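Local coordinates for SufE-like protein, chloroplastic (Arabidopsis thaliana, PDB 4PUI), which takes part in cysteine desulfurization that supplies sulfur for iron-sulfur clusters in chloroplasts and mitochondria, activating the plastid desulfurase, and is represented here by its BolA domain, at residues Pro20-Val25 with Asn51-Ser56; Val65-Leu70 with Ile88-Pro93. One frame throughout, in Å; residues are numbered along the deposited sequence.

Contact 1: Pro20-Val25 with Asn51-Ser56; sequences PVELEV and NLRIVS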
loop_
_atom_site.group_PDB
_atom_site.type_symbol
_atom_site.label_atom_id
_atom_site.label_comp_id
_atom_site.label_asym_id
_atom_site.label_seq_id
_atom_site.Cartn_x
_atom_site.Cartn_y
_atom_site.Cartn_z
ATOM N N PRO A 20 2.717 -7.056 8.373
ATOM C CA PRO A 20 1.265 -7.011 8.580
ATOM C C PRO A 20 0.678 -8.399 8.793
ATOM O O PRO A 20 1.126 -9.373 8.179
ATOM C CB PRO A 20 0.744 -6.408 7.269
ATOM C CG PRO A 20 1.773 -6.793 6.249
ATOM C CD PRO A 20 3.094 -6.790 6.969
ATOM N N VAL A 21 -0.304 -8.501 9.680
ATOM C CA VAL A 21 -1.023 -9.762 9.816
ATOM C C VAL A 21 -1.895 -10.053 8.596
ATOM O O VAL A 21 -2.105 -11.215 8.235
ATOM C CB VAL A 21 -1.858 -9.828 11.108
ATOM C CG1 VAL A 21 -0.940 -9.880 12.315
ATOM C CG2 VAL A 21 -2.802 -8.660 11.207
ATOM N N GLU A 22 -2.400 -8.992 7.969
ATOM C CA GLU A 22 -3.184 -9.113 6.754
ATOM C C GLU A 22 -2.672 -8.059 5.781
ATOM O O GLU A 22 -2.463 -6.913 6.167
ATOM C CB GLU A 22 -4.668 -8.890 7.061
ATOM C CG GLU A 22 -5.167 -9.873 8.108
ATOM C CD GLU A 22 -6.655 -9.794 8.402
ATOM O OE1 GLU A 22 -7.395 -9.043 7.730
ATOM O OE2 GLU A 22 -7.085 -10.519 9.322
ATOM N N LEU A 23 -2.457 -8.459 4.535
ATOM C CA LEU A 23 -1.999 -7.526 3.510
ATOM C C LEU A 23 -2.602 -7.860 2.154
ATOM O O LEU A 23 -2.514 -9.002 1.682
ATOM C CB LEU A 23 -0.469 -7.540 3.408
ATOM C CG LEU A 23 0.148 -6.653 2.312
ATOM C CD1 LEU A 23 -0.145 -5.168 2.521
ATOM C CD2 LEU A 23 1.656 -6.910 2.237
ATOM N N GLU A 24 -3.220 -6.864 1.523
ATOM C CA GLU A 24 -3.704 -7.024 0.162
ATOM C C GLU A 24 -3.199 -5.872 -0.693
ATOM O O GLU A 24 -3.318 -4.715 -0.313
ATOM C CB GLU A 24 -5.230 -7.059 0.105
ATOM C CG GLU A 24 -5.762 -7.171 -1.326
ATOM C CD GLU A 24 -7.279 -7.234 -1.404
ATOM O OE1 GLU A 24 -7.937 -7.140 -0.350
ATOM O OE2 GLU A 24 -7.807 -7.386 -2.527
ATOM N N VAL A 25 -2.633 -6.210 -1.845
ATOM C CA VAL A 25 -2.121 -5.223 -2.786
ATOM C C VAL A 25 -2.817 -5.529 -4.096
ATOM O O VAL A 25 -2.571 -6.563 -4.712
ATOM C CB VAL A 25 -0.577 -5.334 -2.948
ATOM C CG1 VAL A 25 -0.073 -4.401 -4.059
ATOM C CG2 VAL A 25 0.123 -5.031 -1.620
ATOM N N ASN A 51 -4.953 -0.545 -4.887
ATOM C CA ASN A 51 -5.666 -0.499 -3.620
ATOM C C ASN A 51 -4.864 -1.305 -2.618
ATOM O O ASN A 51 -4.474 -2.435 -2.907
ATOM C CB ASN A 51 -7.075 -1.107 -3.733
ATOM C CG ASN A 51 -7.997 -0.315 -4.655
ATOM O OD1 ASN A 51 -7.859 0.899 -4.790
ATOM N ND2 ASN A 51 -8.946 -1.003 -5.284
ATOM N N LEU A 52 -4.620 -0.729 -1.443
ATOM C CA LEU A 52 -3.906 -1.424 -0.373
ATOM C C LEU A 52 -4.814 -1.606 0.847
ATOM O O LEU A 52 -5.469 -0.658 1.277
ATOM C CB LEU A 52 -2.705 -0.606 0.066
ATOM C CG LEU A 52 -1.693 -0.203 -1.000
ATOM C CD1 LEU A 52 -0.552 0.603 -0.387
ATOM C CD2 LEU A 52 -1.148 -1.435 -1.698
ATOM N N ARG A 53 -4.846 -2.816 1.400
ATOM C CA ARG A 53 -5.479 -3.030 2.695
ATOM C C ARG A 53 -4.433 -3.640 3.608
ATOM O O ARG A 53 -3.905 -4.715 3.324
ATOM C CB ARG A 53 -6.696 -3.950 2.597
ATOM C CG ARG A 53 -7.415 -4.151 3.946
ATOM C CD ARG A 53 -8.535 -5.165 3.818
ATOM N NE ARG A 53 -9.303 -5.355 5.048
ATOM C CZ ARG A 53 -8.979 -6.224 5.996
ATOM N NH1 ARG A 53 -7.886 -6.953 5.867
ATOM N NH2 ARG A 53 -9.747 -6.364 7.077
ATOM N N ILE A 54 -4.107 -2.930 4.683
ATOM C CA ILE A 54 -3.024 -3.343 5.569
ATOM C C ILE A 54 -3.513 -3.394 6.995
ATOM O O ILE A 54 -4.006 -2.398 7.508
ATOM C CB ILE A 54 -1.864 -2.336 5.517
ATOM C CG1 ILE A 54 -1.575 -1.963 4.066
ATOM C CG2 ILE A 54 -0.598 -2.882 6.246
ATOM C CD1 ILE A 54 -0.625 -0.781 3.914
ATOM N N VAL A 55 -3.345 -4.549 7.634
ATOM C CA VAL A 55 -3.609 -4.669 9.066
ATOM C C VAL A 55 -2.273 -4.884 9.784
ATOM O O VAL A 55 -1.615 -5.909 9.595
ATOM C CB VAL A 55 -4.582 -5.818 9.384
ATOM C CG1 VAL A 55 -4.916 -5.813 10.869
ATOM C CG2 VAL A 55 -5.862 -5.682 8.550
ATOM N N SER A 56 -1.848 -3.892 10.566
ATOM C CA SER A 56 -0.531 -3.950 11.211
ATOM C C SER A 56 -0.554 -3.287 12.567
ATOM O O SER A 56 -1.217 -2.257 12.733
ATOM C CB SER A 56 0.526 -3.241 10.356
ATOM O OG SER A 56 1.794 -3.165 11.005
HETATM O O HOH W 1 -10.012 -9.001 8.343
#
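Glu22 sets CG anti to its carbonyl carbon (chi1 -58°), whereas Arg53 sets CG anti to its backbone N (chi1 -178°). Glu22 is extended beyond CG and Arg53 from CG to NE, with the guanidinium turned off that line; the two side chains lie side by side, carboxylate and guanidinium nearly coplanar. The salt bridge joins Glu22 OE1 to Arg53 NH1 at 2.8 Å, with the oxygen in the guanidinium plane. A water closes the ring, donating to Glu22 OE1 and accepting from Arg53 NH2 at 2.9 Å. The link is diagonal, because the backbone pairs Glu22 with Val55 and Arg53 with Glu24. Val55 lies beside the carboxylate arm, its CG2 3.7 Å from Glu22 CB.

The strands are antiparallel. Val55 N donates almost straight to Glu22 O (179°), and Glu24 and Arg53 exchange two backbone bonds. At the start of the strand, Val21 and Glu22 both face Val55, a classic beta bulge; Val21 N makes a weak bond to Val55 O, and Val21 CG2 touches Val55 CG1 at 3.6 Å.

On the other face Leu23 CD1 lies 3.8 Å from Ile54 CG1, and Val25 CG2 packs against Leu52 CD2 at the same 3.8 Å. Helix 5-18 covers this side through Ile10 and Leu14. On the charged face a direct ion pair is also water-bridged, and the carboxylate gripped at OE1 is likely to be kept from turning and to stay ionised.

Contact 2: Val65-Leu70 with Ile88-Pro93; sequences VKRHRL and IVAKTP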
loop_
_atom_site.group_PDB
_atom_site.type_symbol
_atom_site.label_atom_id
_atom_site.label_comp_id
_atom_site.label_asym_id
_atom_site.label_seq_id
_atom_site.Cartn_x
_atom_site.Cartn_y
_atom_site.Cartn_z
ATOM N N VAL A 65 -4.890 9.920 8.840
ATOM C CA VAL A 65 -4.004 10.647 7.925
ATOM C C VAL A 65 -2.531 10.334 8.190
ATOM O O VAL A 65 -1.720 10.247 7.245
ATOM C CB VAL A 65 -4.294 12.170 7.916
ATOM C CG1 VAL A 65 -3.882 12.813 9.234
ATOM C CG2 VAL A 65 -3.611 12.834 6.730
ATOM N N LYS A 66 -2.165 10.128 9.459
ATOM C CA LYS A 66 -0.799 9.703 9.748
ATOM C C LYS A 66 -0.473 8.331 9.151
ATOM O O LYS A 66 0.646 8.106 8.689
ATOM C CB LYS A 66 -0.523 9.690 11.251
ATOM C CG LYS A 66 -0.304 11.068 11.856
ATOM C CD LYS A 66 0.128 10.915 13.314
ATOM C CE LYS A 66 0.008 12.212 14.091
ATOM N NZ LYS A 66 1.011 13.205 13.652
ATOM N N ARG A 67 -1.443 7.420 9.172
ATOM C CA ARG A 67 -1.256 6.085 8.604
ATOM C C ARG A 67 -1.063 6.204 7.106
ATOM O O ARG A 67 -0.183 5.573 6.532
ATOM C CB ARG A 67 -2.457 5.186 8.917
ATOM C CG ARG A 67 -2.593 4.880 10.406
ATOM C CD ARG A 67 -3.886 4.110 10.681
ATOM N NE ARG A 67 -4.145 4.053 12.115
ATOM C CZ ARG A 67 -5.020 3.224 12.676
ATOM N NH1 ARG A 67 -5.704 2.386 11.915
ATOM N NH2 ARG A 67 -5.199 3.231 13.998
ATOM N N HIS A 68 -1.890 7.040 6.488
ATOM C CA HIS A 68 -1.829 7.310 5.059
ATOM C C HIS A 68 -0.444 7.807 4.681
ATOM O O HIS A 68 0.184 7.291 3.755
ATOM C CB HIS A 68 -2.865 8.384 4.728
ATOM C CG HIS A 68 -2.973 8.710 3.272
ATOM N ND1 HIS A 68 -2.208 9.688 2.672
ATOM C CD2 HIS A 68 -3.772 8.205 2.302
ATOM C CE1 HIS A 68 -2.516 9.758 1.388
ATOM N NE2 HIS A 68 -3.460 8.871 1.136
ATOM N N ARG A 69 0.032 8.801 5.421
ATOM C CA ARG A 69 1.299 9.451 5.091
ATOM C C ARG A 69 2.483 8.531 5.336
ATOM O O ARG A 69 3.506 8.635 4.640
ATOM C CB ARG A 69 1.446 10.750 5.890
ATOM C CG ARG A 69 0.533 11.848 5.386
ATOM C CD ARG A 69 0.447 13.018 6.348
ATOM N NE ARG A 69 -0.411 14.078 5.827
ATOM C CZ ARG A 69 -0.856 15.096 6.552
ATOM N NH1 ARG A 69 -0.534 15.190 7.830
ATOM N NH2 ARG A 69 -1.636 16.012 5.995
ATOM N N LEU A 70 2.348 7.651 6.329
ATOM C CA LEU A 70 3.364 6.645 6.638
ATOM C C LEU A 70 3.572 5.719 5.446
ATOM O O LEU A 70 4.708 5.420 5.059
ATOM C CB LEU A 70 2.922 5.828 7.866
ATOM C CG LEU A 70 3.791 4.710 8.459
ATOM C CD1 LEU A 70 3.361 4.467 9.888
ATOM C CD2 LEU A 70 3.704 3.396 7.715
ATOM N N ILE A 88 -5.742 3.653 0.243
ATOM C CA ILE A 88 -5.231 2.993 1.441
ATOM C C ILE A 88 -6.312 2.716 2.489
ATOM O O ILE A 88 -7.066 3.610 2.852
ATOM C CB ILE A 88 -4.119 3.828 2.066
ATOM C CG1 ILE A 88 -2.933 3.903 1.102
ATOM C CG2 ILE A 88 -3.696 3.250 3.434
ATOM C CD1 ILE A 88 -1.883 4.914 1.488
ATOM N N VAL A 89 -6.386 1.465 2.947
ATOM C CA VAL A 89 -7.143 1.120 4.148
ATOM C C VAL A 89 -6.098 0.581 5.102
ATOM O O VAL A 89 -5.399 -0.373 4.775
ATOM C CB VAL A 89 -8.232 0.052 3.886
ATOM C CG1 VAL A 89 -8.852 -0.427 5.210
ATOM C CG2 VAL A 89 -9.322 0.619 2.989
ATOM N N ALA A 90 -5.955 1.233 6.248
ATOM C CA ALA A 90 -4.926 0.866 7.211
ATOM C C ALA A 90 -5.552 0.716 8.583
ATOM O O ALA A 90 -6.047 1.699 9.159
ATOM C CB ALA A 90 -3.829 1.920 7.248
ATOM N N LYS A 91 -5.531 -0.505 9.104
ATOM C CA LYS A 91 -6.167 -0.807 10.382
ATOM C C LYS A 91 -5.212 -1.522 11.307
ATOM O O LYS A 91 -4.273 -2.177 10.866
ATOM C CB LYS A 91 -7.383 -1.702 10.171
ATOM C CG LYS A 91 -8.366 -1.156 9.158
ATOM C CD LYS A 91 -9.616 -2.017 9.071
ATOM C CE LYS A 91 -10.667 -1.304 8.240
ATOM N NZ LYS A 91 -12.027 -1.436 8.827
ATOM N N THR A 92 -5.474 -1.432 12.599
ATOM C CA THR A 92 -4.759 -2.285 13.545
ATOM C C THR A 92 -5.548 -3.583 13.711
ATOM O O THR A 92 -6.726 -3.638 13.360
ATOM C CB THR A 92 -4.633 -1.608 14.907
ATOM O OG1 THR A 92 -5.940 -1.405 15.438
ATOM C CG2 THR A 92 -3.950 -0.256 14.765
ATOM N N PRO A 93 -4.902 -4.640 14.227
ATOM C CA PRO A 93 -5.671 -5.866 14.452
ATOM C C PRO A 93 -6.889 -5.622 15.351
ATOM O O PRO A 93 -7.940 -6.236 15.144
ATOM C CB PRO A 93 -4.653 -6.782 15.131
ATOM C CG PRO A 93 -3.341 -6.362 14.530
ATOM C CD PRO A 93 -3.452 -4.857 14.397
#
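Arg67 and Ala90 meet where helix 64-74 packs on strand 85-91, within the beta-alpha-beta unit of the BolA fold that leads from strand 49-55 to its parallel neighbour. The axes of the short pieces 65-70 and 88-91 come within 8.8 Å and cross at 116°, and the two CB atoms, Arg67 CB and Ala90 CB, touch at 3.9 Å. The short side chain of Ala90 is consistent with so close an approach. Arg67 places CG anti to its carbonyl carbon (chi1 -66°) and stays extended as far as NE, which brings NE beyond Ala90; the guanidinium follows, near the end of the strand. There NH1 donates to Ala90 O at 2.9 Å; the oxygen sits at the guanidinium edge, in its plane, although NH1 is itself tilted well out of the carbonyl plane.

Further bonds fix the head: NE donates to Lys62 O, and NH1 forms a salt bridge with Glu95, whose OE1 also accepts from Thr92 N. Thr92 crosses the arginine at about a right angle, its CG2 lying 3.8 Å from Arg67 NH2. An alanine at Arg67 would keep the CB contact but would probably leave Glu95 without this countercharge and Lys62 O and Ala90 O without this donor.

One residue along the helix, His68 holds CG anti to its backbone N (chi1 -177°), and its ring stacks with Tyr72. Ile88 comes across that side chain at about a right angle, and its CD1 approaches both the ring carbon His68 CD2 and the backbone His68 O, each at 3.9 Å.

In the fold
Contacts 1 and 2 lie in series along the BolA domain, their centres about 10 Å apart, the first closing before the second opens. Both reach one mixed sheet in which strand 49-55 is central: it runs antiparallel to strand 22-27 and parallel to strand 85-91. Strand 49-55 and helix 64-74 are successive in the chain, so the strand paired in contact 1 leads into the helix of contact 2. The two meet directly through probable backbone hydrogen bonds, Leu52 O with Val89 N and Ile54 N with Val89 O, and through Val55 packed on Thr92 and Pro93. Together they illustrate how one central strand ties an antiparallel edge strand and a helical crossover into a compact domain.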